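Local coordinates for protein metazoan TIR-STING fusion (Crassostrea gigas, PDB 6WT6) that fuses a TIR domain to a STING ligand-binding domain in one chain and pairs with a second copy of itself in the assembly, at residues E288-A293 with L297-K302; V265-G270 with E349-L354; D111-N116 with L137-C142; Y185-I190 with A276-G281. One frame throughout, in Å; residues are numbered along the deposited sequence.

In the fold
From the N terminus, interaction 3 closes first, tying 111-116 to 137-142 within the TIR domain; the other three fall in the STING domain. Interaction 4 opens at 185-190 on the long helix 176-204 and closes at 276-281, across a loop of 85 residues. Interaction 2 opens inside that loop, at 265-270, and closes at 349-354 near the end of the model, so interactions 2 and 4 cross. They touch neighbouring strands of the five-stranded mixed sheet, one against helix 341-356, the other against helix 176-204. Interaction 1, a short helix-to-helix turn, lies wholly within the span of interaction 2, and its centre lies about 22 Å from the centre of interaction 3.

Interaction 1 of 4, residues E288-A293 with L297-K302; sequences EMEQNA and LQTREK
Glu290 and Leu297 bring the two backbones together, their CA atoms 5.1 Å apart where helix 284-291 ends and the chain turns back into helix 299-319. Glu290 CA points its hydrogen at Leu297 O over 3.3 Å, with an angle of 175° at the hydrogen, a nearly straight CA-H...O contact. Asn292 is the first residue to leave helical angles, and Gln298 takes the N-cap position of the second helix.

With CG anti to the backbone N (chi1 173°) and the chain extended beyond it, Glu290 carries its carboxylate across to the start of that helix. Lys302 NZ forms a hydrogen-bonded salt bridge with Glu290 OE1 at 2.8 Å, reaching it from above the carboxylate plane, 38° out of it. Thr299 OG1 donates to Glu290 OE2, also at 2.8 Å, so different residues engage the two oxygens, OE1 also receiving a weak bond from Gln291 NE2. A water accepts from Lys302 NZ and donates to Glu290 OE2. Behind this polar edge, Met289 CB rests on Leu297 CD2 at 3.8 Å.

Lys302 NZ also binds Ser223 O, in the loop after strand 212-221, while Met289 packs on Leu175, just before helix 176-204, and on Tyr185 of the second subunit.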
# COMPACT_ATOMS: atom_id res chain seq x y z
N GLU A 288 0.38 4.68 -14.44
CA GLU A 288 1.78 4.99 -14.69
C GLU A 288 2.66 3.75 -14.51
O GLU A 288 3.59 3.53 -15.29
CB GLU A 288 2.23 6.13 -13.78
CG GLU A 288 1.96 7.50 -14.38
CD GLU A 288 1.94 8.62 -13.36
OE1 GLU A 288 1.75 8.33 -12.15
OE2 GLU A 288 2.10 9.79 -13.76
N MET A 289 2.36 2.92 -13.50
CA MET A 289 3.14 1.71 -13.28
C MET A 289 3.00 0.73 -14.44
O MET A 289 3.98 0.10 -14.85
CB MET A 289 2.72 1.05 -11.96
CG MET A 289 3.06 1.86 -10.71
SD MET A 289 2.40 1.13 -9.18
CE MET A 289 3.37 -0.36 -9.06
N GLU A 290 1.78 0.58 -14.96
CA GLU A 290 1.56 -0.30 -16.11
C GLU A 290 2.34 0.20 -17.32
O GLU A 290 3.01 -0.58 -18.01
CB GLU A 290 0.07 -0.38 -16.43
CG GLU A 290 -0.26 -1.13 -17.72
CD GLU A 290 -1.66 -0.83 -18.24
OE1 GLU A 290 -2.06 0.35 -18.24
OE2 GLU A 290 -2.35 -1.78 -18.65
N GLN A 291 2.28 1.50 -17.59
CA GLN A 291 2.96 2.07 -18.75
C GLN A 291 4.48 2.05 -18.61
O GLN A 291 5.18 2.19 -19.61
CB GLN A 291 2.48 3.50 -18.98
CG GLN A 291 1.03 3.57 -19.40
CD GLN A 291 0.72 2.60 -20.52
OE1 GLN A 291 1.24 2.73 -21.64
NE2 GLN A 291 -0.11 1.60 -20.23
N ASN A 292 4.99 1.88 -17.40
CA ASN A 292 6.43 1.86 -17.19
C ASN A 292 6.97 0.46 -17.45
O ASN A 292 6.51 -0.51 -16.84
CB ASN A 292 6.77 2.31 -15.77
CG ASN A 292 8.21 2.76 -15.63
OD1 ASN A 292 9.13 1.94 -15.68
ND2 ASN A 292 8.41 4.06 -15.46
N ALA A 293 7.94 0.35 -18.36
CA ALA A 293 8.50 -0.95 -18.69
C ALA A 293 9.33 -1.51 -17.54
O ALA A 293 9.39 -2.74 -17.37
CB ALA A 293 9.34 -0.85 -19.96
N LEU A 297 4.21 -4.32 -13.32
CA LEU A 297 2.75 -4.31 -13.28
C LEU A 297 2.22 -4.28 -14.70
O LEU A 297 2.59 -3.40 -15.49
CB LEU A 297 2.20 -3.10 -12.50
CG LEU A 297 0.69 -3.09 -12.28
CD1 LEU A 297 0.33 -3.79 -10.98
CD2 LEU A 297 0.14 -1.67 -12.29
N GLN A 298 1.37 -5.24 -15.03
CA GLN A 298 0.77 -5.33 -16.35
C GLN A 298 -0.74 -5.19 -16.21
O GLN A 298 -1.27 -5.01 -15.12
CB GLN A 298 1.18 -6.63 -17.03
CG GLN A 298 2.69 -6.74 -17.19
CD GLN A 298 3.11 -7.79 -18.19
OE1 GLN A 298 2.50 -8.86 -18.29
NE2 GLN A 298 4.15 -7.49 -18.95
N THR A 299 -1.44 -5.28 -17.35
CA THR A 299 -2.85 -4.91 -17.40
C THR A 299 -3.69 -5.72 -16.42
O THR A 299 -4.54 -5.17 -15.71
CB THR A 299 -3.39 -5.07 -18.82
OG1 THR A 299 -2.55 -4.38 -19.75
CG2 THR A 299 -4.80 -4.51 -18.90
N ARG A 300 -3.48 -7.04 -16.39
CA ARG A 300 -4.32 -7.87 -15.54
C ARG A 300 -4.14 -7.52 -14.07
O ARG A 300 -5.12 -7.45 -13.31
CB ARG A 300 -4.02 -9.35 -15.79
CG ARG A 300 -5.00 -10.28 -15.10
CD ARG A 300 -4.68 -11.74 -15.38
NE ARG A 300 -3.36 -12.11 -14.88
CZ ARG A 300 -2.70 -13.20 -15.25
NH1 ARG A 300 -3.24 -14.04 -16.13
NH2 ARG A 300 -1.50 -13.46 -14.74
N GLU A 301 -2.89 -7.26 -13.65
CA GLU A 301 -2.65 -6.86 -12.27
C GLU A 301 -3.17 -5.46 -12.00
O GLU A 301 -3.58 -5.16 -10.88
CB GLU A 301 -1.16 -6.94 -11.93
CG GLU A 301 -0.54 -8.29 -12.19
CD GLU A 301 0.19 -8.33 -13.52
OE1 GLU A 301 1.24 -7.65 -13.65
OE2 GLU A 301 -0.31 -9.03 -14.43
N LYS A 302 -3.16 -4.59 -13.02
CA LYS A 302 -3.74 -3.26 -12.83
C LYS A 302 -5.21 -3.36 -12.44
O LYS A 302 -5.68 -2.63 -11.56
CB LYS A 302 -3.57 -2.43 -14.10
CG LYS A 302 -4.05 -0.99 -13.95
CD LYS A 302 -3.86 -0.16 -15.20
CE LYS A 302 -4.86 -0.52 -16.28
NZ LYS A 302 -4.78 0.42 -17.43
O HOH W 1 -5.43 -1.17 -19.60
O HOH W 2 4.68 -2.07 -16.41

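Interaction 2 of 4, residues V265-G270 with E349-L354; sequences VTDDNG and EIKNQL
A beta hairpin made of strands 260-266 and 272-279 of the STING domain meets helix 341-356 here, Val265 and Asp267 touching Ile350 and Lys351. The hairpin connection contains a type I turn from Asp267 to Gly270, whose closing bond from Gly270 N to Asp267 O is weak at 3.4 Å.

The contact is thin, 121 Å² in all, because the backbones stay well apart: the CA atoms of Val265 and Ile350 are 9.7 Å from each other, and the side chains must bridge the distance. They do so in two pairs. Val265 and Ile350 approach tip to tip, Val265 CG1 meeting Ile350 CD1 at 3.9 Å, and both residues are buried. Around them, Val265 also packs on Pro343 and Cys347 of the same helix, and Ile350 on Tyr273 and Phe275 of the adjoining strand, so the pair belongs to the larger packing of helix on sheet.

Nearer the surface, Lys351 stretches out fully, all its torsions beyond CG close to 180°, and its side chain and that of Asp267 meet at about a right angle. With CG between the backbone N and the carbonyl carbon (chi1 69°), Asp267 turns OD2 to the lysine, while OD1 takes a weak bond from Glu271 N within the hairpin connection. The resulting salt bridge runs from Lys351 NZ to Asp267 OD2 at 3.0 Å, on the anti lone pair, the one turned away from OD1.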
# COMPACT_ATOMS: atom_id res chain seq x y z
N VAL A 265 -24.87 18.67 -15.53
CA VAL A 265 -25.07 17.65 -16.55
C VAL A 265 -26.56 17.61 -16.89
O VAL A 265 -27.41 17.75 -16.01
CB VAL A 265 -24.53 16.28 -16.07
CG1 VAL A 265 -25.19 15.86 -14.76
CG2 VAL A 265 -24.74 15.24 -17.11
N THR A 266 -26.86 17.46 -18.17
CA THR A 266 -28.23 17.54 -18.69
C THR A 266 -28.73 16.15 -19.04
O THR A 266 -28.05 15.40 -19.75
CB THR A 266 -28.29 18.45 -19.92
OG1 THR A 266 -27.76 19.74 -19.59
CG2 THR A 266 -29.72 18.60 -20.39
N ASP A 267 -29.93 15.80 -18.56
CA ASP A 267 -30.52 14.50 -18.84
C ASP A 267 -31.34 14.60 -20.13
O ASP A 267 -31.18 15.55 -20.91
CB ASP A 267 -31.33 14.03 -17.63
CG ASP A 267 -32.59 14.85 -17.40
OD1 ASP A 267 -32.64 16.01 -17.86
OD2 ASP A 267 -33.52 14.33 -16.74
N ASP A 268 -32.23 13.64 -20.38
CA ASP A 268 -32.96 13.63 -21.64
C ASP A 268 -34.01 14.73 -21.72
O ASP A 268 -34.33 15.19 -22.82
CB ASP A 268 -33.61 12.27 -21.87
CG ASP A 268 -32.61 11.13 -21.89
OD1 ASP A 268 -31.42 11.37 -22.19
OD2 ASP A 268 -33.02 9.99 -21.62
N ASN A 269 -34.55 15.15 -20.58
CA ASN A 269 -35.61 16.16 -20.54
C ASN A 269 -35.07 17.59 -20.52
O ASN A 269 -35.86 18.52 -20.33
CB ASN A 269 -36.51 15.94 -19.33
CG ASN A 269 -37.16 14.57 -19.32
OD1 ASN A 269 -36.55 13.58 -18.93
ND2 ASN A 269 -38.42 14.52 -19.76
N GLY A 270 -33.77 17.78 -20.69
CA GLY A 270 -33.19 19.09 -20.54
C GLY A 270 -32.99 19.55 -19.12
O GLY A 270 -32.49 20.66 -18.90
N GLU A 349 -26.37 8.18 -11.92
CA GLU A 349 -25.87 8.06 -10.56
C GLU A 349 -26.47 9.13 -9.65
O GLU A 349 -26.80 8.85 -8.49
CB GLU A 349 -24.34 8.13 -10.54
CG GLU A 349 -23.67 6.79 -10.79
CD GLU A 349 -23.97 5.76 -9.71
OE1 GLU A 349 -24.42 6.14 -8.60
OE2 GLU A 349 -23.75 4.56 -9.97
N ILE A 350 -26.61 10.36 -10.15
CA ILE A 350 -27.18 11.43 -9.35
C ILE A 350 -28.61 11.11 -8.95
O ILE A 350 -29.01 11.29 -7.79
CB ILE A 350 -27.09 12.77 -10.11
CG1 ILE A 350 -25.64 13.20 -10.29
CG2 ILE A 350 -27.88 13.85 -9.38
CD1 ILE A 350 -25.49 14.48 -11.08
N LYS A 351 -29.41 10.62 -9.90
CA LYS A 351 -30.80 10.28 -9.61
C LYS A 351 -30.89 9.10 -8.64
O LYS A 351 -31.77 9.07 -7.78
CB LYS A 351 -31.55 9.98 -10.91
CG LYS A 351 -31.69 11.18 -11.82
CD LYS A 351 -32.34 10.81 -13.15
CE LYS A 351 -32.51 12.04 -14.03
NZ LYS A 351 -33.17 11.72 -15.32
N ASN A 352 -29.98 8.13 -8.77
CA ASN A 352 -29.97 7.00 -7.85
C ASN A 352 -29.69 7.46 -6.42
O ASN A 352 -30.30 6.97 -5.47
CB ASN A 352 -28.94 5.97 -8.30
CG ASN A 352 -28.94 4.72 -7.45
OD1 ASN A 352 -29.95 4.04 -7.33
ND2 ASN A 352 -27.79 4.40 -6.87
N GLN A 353 -28.76 8.40 -6.26
CA GLN A 353 -28.42 8.87 -4.92
C GLN A 353 -29.52 9.75 -4.34
O GLN A 353 -29.72 9.75 -3.12
CB GLN A 353 -27.09 9.62 -4.95
CG GLN A 353 -25.91 8.74 -5.32
CD GLN A 353 -25.79 7.52 -4.42
OE1 GLN A 353 -25.99 7.61 -3.20
NE2 GLN A 353 -25.47 6.38 -5.02
N LEU A 354 -30.25 10.49 -5.18
CA LEU A 354 -31.36 11.29 -4.68
C LEU A 354 -32.49 10.42 -4.15
O LEU A 354 -33.18 10.81 -3.20
CB LEU A 354 -31.86 12.24 -5.77
CG LEU A 354 -30.99 13.45 -6.09
CD1 LEU A 354 -31.41 14.10 -7.40
CD2 LEU A 354 -31.05 14.46 -4.96

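Interaction 3 of 4, residues D111-N116 with L137-C142; sequences DSHQRN and LRPLTC
His113 and Leu140 lie side by side, their side chains running opposite ways, the imidazole coming from the first turn of helix 113-119 and the isobutyl group from the loop that follows strand 120-124. The histidine has CG anti to its backbone N (chi1 174°), which carries the ring out toward 137-142 although the residue does not start off facing it. Leu140 CD2 lies obliquely to the ring, 3.5 Å from His113 ND1 and 3.6 Å from His113 CE1. The edge of the same ring is turned to the backbone of the loop: Pro139 O lies in the ring plane, 3.3 Å from His113 CE1. Of the proline ring, CG is the atom that approaches, Pro139 CG lying 4.1 Å from His113 CE1.

One helical turn further on, Asn116 offers its aliphatic part to the same leucine. Asn116 CB is 3.7 Å from Leu140 CD2 and 4.0 Å from Leu140 CD1, so both methyls of Leu140 face it. The amide end is engaged elsewhere, Asn116 ND2 donating to Asp110 O just before the helix. At the start of that helix Ser112 is the N-cap, its OG accepting from Arg115 N at 3.1 Å, a capping bond at the first turn, where His113 sits.

No hydrogen bond joins the two segments, and the 175 Å² buried is van der Waals packing. Leu140 continues it onto Leu120 of the adjacent strand, while His113 packs on Pro135 of the second subunit and Pro139 on Arg138 of that same subunit. Helix and loop pack beside strand 120-124 of the parallel sheet, strand order 2-1-3-4, as in the alpha/beta TIR fold.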
# COMPACT_ATOMS: atom_id res chain seq x y z
N ASP A 111 6.37 -7.79 0.88
CA ASP A 111 4.99 -8.08 0.49
C ASP A 111 4.93 -9.00 -0.73
O ASP A 111 3.95 -9.73 -0.90
CB ASP A 111 4.25 -6.78 0.20
CG ASP A 111 2.75 -6.95 0.18
OD1 ASP A 111 2.26 -8.05 0.52
OD2 ASP A 111 2.05 -5.98 -0.18
N SER A 112 5.96 -8.99 -1.57
CA SER A 112 5.99 -9.77 -2.79
C SER A 112 6.60 -11.14 -2.53
O SER A 112 7.74 -11.24 -2.08
CB SER A 112 6.78 -9.03 -3.87
OG SER A 112 7.19 -9.92 -4.90
N HIS A 113 5.83 -12.20 -2.83
CA HIS A 113 6.36 -13.55 -2.69
C HIS A 113 7.54 -13.79 -3.63
O HIS A 113 8.47 -14.53 -3.28
CB HIS A 113 5.27 -14.58 -2.95
CG HIS A 113 5.76 -15.99 -2.96
ND1 HIS A 113 6.24 -16.62 -1.83
CD2 HIS A 113 5.85 -16.90 -3.96
CE1 HIS A 113 6.60 -17.86 -2.13
NE2 HIS A 113 6.38 -18.05 -3.42
N GLN A 114 7.52 -13.17 -4.81
CA GLN A 114 8.64 -13.29 -5.73
C GLN A 114 9.91 -12.69 -5.14
O GLN A 114 11.00 -13.23 -5.32
CB GLN A 114 8.29 -12.63 -7.07
CG GLN A 114 9.47 -12.46 -8.02
CD GLN A 114 10.08 -13.78 -8.45
OE1 GLN A 114 9.45 -14.84 -8.36
NE2 GLN A 114 11.33 -13.73 -8.91
N ARG A 115 9.77 -11.57 -4.42
CA ARG A 115 10.93 -10.96 -3.78
C ARG A 115 11.48 -11.85 -2.66
O ARG A 115 12.70 -12.01 -2.54
CB ARG A 115 10.57 -9.58 -3.23
CG ARG A 115 11.77 -8.73 -2.85
CD ARG A 115 12.18 -7.81 -3.99
NE ARG A 115 13.55 -7.32 -3.84
CZ ARG A 115 14.07 -6.33 -4.56
NH1 ARG A 115 13.33 -5.71 -5.47
NH2 ARG A 115 15.32 -5.96 -4.37
N ASN A 116 10.60 -12.42 -1.84
CA ASN A 116 11.05 -13.24 -0.72
C ASN A 116 11.71 -14.53 -1.18
O ASN A 116 12.63 -15.02 -0.52
CB ASN A 116 9.88 -13.54 0.21
CG ASN A 116 9.27 -12.29 0.80
OD1 ASN A 116 9.95 -11.27 0.95
ND2 ASN A 116 7.99 -12.35 1.15
N LEU A 137 6.75 -16.83 5.77
CA LEU A 137 7.96 -17.61 5.58
C LEU A 137 7.68 -19.04 5.13
O LEU A 137 8.58 -19.68 4.57
CB LEU A 137 8.78 -17.64 6.86
CG LEU A 137 9.23 -16.28 7.38
CD1 LEU A 137 10.02 -16.44 8.66
CD2 LEU A 137 10.04 -15.56 6.31
N ARG A 138 6.47 -19.55 5.37
CA ARG A 138 6.21 -20.97 5.10
C ARG A 138 6.42 -21.37 3.65
O ARG A 138 7.14 -22.35 3.41
CB ARG A 138 4.79 -21.32 5.57
CG ARG A 138 4.54 -21.12 7.05
CD ARG A 138 3.12 -21.51 7.43
NE ARG A 138 2.67 -20.87 8.66
CZ ARG A 138 1.43 -20.95 9.14
NH1 ARG A 138 0.51 -21.65 8.48
NH2 ARG A 138 1.10 -20.33 10.26
N PRO A 139 5.87 -20.67 2.64
CA PRO A 139 5.98 -21.18 1.26
C PRO A 139 7.27 -20.78 0.56
O PRO A 139 7.32 -20.77 -0.67
CB PRO A 139 4.76 -20.56 0.57
CG PRO A 139 4.62 -19.24 1.24
CD PRO A 139 5.04 -19.44 2.68
N LEU A 140 8.31 -20.46 1.32
CA LEU A 140 9.54 -19.91 0.76
C LEU A 140 10.61 -20.97 0.50
O LEU A 140 11.67 -20.62 -0.02
CB LEU A 140 10.12 -18.84 1.69
CG LEU A 140 9.26 -17.61 1.96
CD1 LEU A 140 10.03 -16.57 2.76
CD2 LEU A 140 8.74 -17.01 0.66
N THR A 141 10.34 -22.24 0.81
CA THR A 141 11.32 -23.31 0.70
C THR A 141 12.59 -22.95 1.47
O THR A 141 13.57 -22.47 0.88
CB THR A 141 11.65 -23.62 -0.77
OG1 THR A 141 12.37 -22.53 -1.35
CG2 THR A 141 10.37 -23.86 -1.56
N CYS A 142 12.59 -23.19 2.77
CA CYS A 142 13.68 -22.79 3.65
C CYS A 142 14.78 -23.85 3.66
O CYS A 142 14.75 -24.82 2.91
CB CYS A 142 13.14 -22.52 5.05
SG CYS A 142 11.51 -21.74 5.11

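Interaction 4 of 4, residues Y185-I190 with A276-G281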
# COMPACT_ATOMS: atom_id res chain seq x y z
N TYR A 185 -6.94 8.84 5.38
CA TYR A 185 -6.45 9.78 6.40
C TYR A 185 -5.84 11.04 5.80
O TYR A 185 -5.80 12.07 6.48
CB TYR A 185 -5.43 9.11 7.32
CG TYR A 185 -6.05 8.34 8.45
CD1 TYR A 185 -6.74 8.99 9.47
CD2 TYR A 185 -5.98 6.95 8.49
CE1 TYR A 185 -7.33 8.27 10.50
CE2 TYR A 185 -6.55 6.24 9.51
CZ TYR A 185 -7.23 6.91 10.51
OH TYR A 185 -7.80 6.18 11.52
N GLY A 186 -5.35 10.98 4.56
CA GLY A 186 -4.77 12.16 3.97
C GLY A 186 -5.76 13.11 3.32
O GLY A 186 -5.38 14.23 2.98
N TYR A 187 -7.02 12.70 3.17
CA TYR A 187 -7.96 13.48 2.38
C TYR A 187 -9.41 13.22 2.75
O TYR A 187 -10.10 14.12 3.25
CB TYR A 187 -7.74 13.20 0.88
CG TYR A 187 -8.63 14.00 -0.04
CD1 TYR A 187 -8.53 15.39 -0.11
CD2 TYR A 187 -9.56 13.38 -0.86
CE1 TYR A 187 -9.34 16.13 -0.96
CE2 TYR A 187 -10.37 14.11 -1.73
CZ TYR A 187 -10.26 15.48 -1.77
OH TYR A 187 -11.06 16.21 -2.61
N LEU A 188 -9.90 11.99 2.49
CA LEU A 188 -11.32 11.71 2.67
C LEU A 188 -11.76 11.93 4.11
O LEU A 188 -12.78 12.58 4.36
CB LEU A 188 -11.63 10.28 2.20
CG LEU A 188 -11.58 10.01 0.69
CD1 LEU A 188 -12.12 8.62 0.34
CD2 LEU A 188 -12.32 11.09 -0.08
N LYS A 189 -10.98 11.42 5.07
CA LYS A 189 -11.31 11.59 6.49
C LYS A 189 -11.38 13.06 6.88
O LYS A 189 -12.09 13.41 7.83
CB LYS A 189 -10.29 10.84 7.35
CG LYS A 189 -10.52 10.92 8.86
CD LYS A 189 -11.89 10.37 9.26
CE LYS A 189 -12.01 10.27 10.78
NZ LYS A 189 -13.35 9.77 11.21
N ILE A 190 -10.68 13.93 6.15
CA ILE A 190 -10.66 15.36 6.49
C ILE A 190 -11.89 16.07 5.94
O ILE A 190 -12.53 16.85 6.65
CB ILE A 190 -9.36 16.00 5.96
CG1 ILE A 190 -8.14 15.26 6.51
CG2 ILE A 190 -9.31 17.48 6.34
CD1 ILE A 190 -6.84 15.64 5.83
N ALA A 276 -20.96 17.63 -7.08
CA ALA A 276 -19.54 17.76 -6.79
C ALA A 276 -18.85 16.48 -7.21
O ALA A 276 -19.28 15.38 -6.84
CB ALA A 276 -19.31 18.04 -5.31
N GLY A 277 -17.79 16.60 -7.99
CA GLY A 277 -17.15 15.42 -8.55
C GLY A 277 -15.68 15.65 -8.81
O GLY A 277 -15.23 16.77 -9.09
N GLU A 278 -14.92 14.56 -8.75
CA GLU A 278 -13.50 14.58 -9.06
C GLU A 278 -13.03 13.15 -9.27
O GLU A 278 -13.72 12.19 -8.89
CB GLU A 278 -12.69 15.27 -7.96
CG GLU A 278 -12.77 14.55 -6.61
CD GLU A 278 -12.26 15.41 -5.47
OE1 GLU A 278 -12.48 16.64 -5.50
OE2 GLU A 278 -11.63 14.85 -4.54
N TYR A 279 -11.87 13.01 -9.89
CA TYR A 279 -11.23 11.71 -10.00
C TYR A 279 -10.64 11.30 -8.66
O TYR A 279 -10.26 12.14 -7.84
CB TYR A 279 -10.13 11.73 -11.06
CG TYR A 279 -10.61 11.77 -12.50
CD1 TYR A 279 -11.03 10.62 -13.15
CD2 TYR A 279 -10.63 12.96 -13.21
CE1 TYR A 279 -11.45 10.65 -14.45
CE2 TYR A 279 -11.06 13.00 -14.52
CZ TYR A 279 -11.47 11.84 -15.14
OH TYR A 279 -11.89 11.88 -16.45
N ILE A 280 -10.57 9.99 -8.43
CA ILE A 280 -9.74 9.42 -7.37
C ILE A 280 -8.30 9.47 -7.89
O ILE A 280 -7.89 8.60 -8.66
CB ILE A 280 -10.17 8.00 -7.00
CG1 ILE A 280 -11.65 7.97 -6.64
CG2 ILE A 280 -9.32 7.48 -5.85
CD1 ILE A 280 -12.14 6.60 -6.20
N GLY A 281 -7.55 10.49 -7.48
CA GLY A 281 -6.26 10.75 -8.11
C GLY A 281 -5.23 9.66 -7.90
O GLY A 281 -4.33 9.49 -8.73
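Tyr187 and Glu278 account for the whole of the 78 Å² buried here, 37 Å² on the tyrosine and 41 Å² on the glutamate. Their side chains come from opposite directions, one out of helix 176-204 and the other off strand 272-279, and the carboxylate comes up at the edge of the phenol ring. Tyr187 OH is modelled as donating to Glu278 OE2 at 2.4 Å. That is implausibly short for such a bond, and its detail is doubtful at 2.41 Å resolution.

The flat groups are turned only 21° from each other, and Glu278 OE2 lies near the ring plane, 3.2 Å from Tyr187 CZ and also 3.2 Å from Tyr187 CE2. The angle CZ-OH...OE2 is about 109°, compatible with the hydroxyl hydrogen pointing at this oxygen. Glu278 OE1 stands further off, 3.2 Å from Tyr187 OH, so the carboxylate is approached chiefly through one oxygen. An extended chain beyond CG lets Glu278 span the gap from the strand. On the other side, the tyrosine's CG is anti to the backbone N (chi1 -178°), sending the ring straight out from a wider pi-type turn at 185-188.

Beside this surface pair, the buried Leu188 packs on Leu313 and Leu317, and Ile280 on Phe309, all three partners in helix 299-319. Tyr185, in the same turn as Tyr187, hydrogen-bonds through OH to Thr295 OG1 of the second subunit. A long helix that meets the partner subunit through one tyrosine and a strand of the mixed sheet through another is consistent with the STING ligand-binding domain fold.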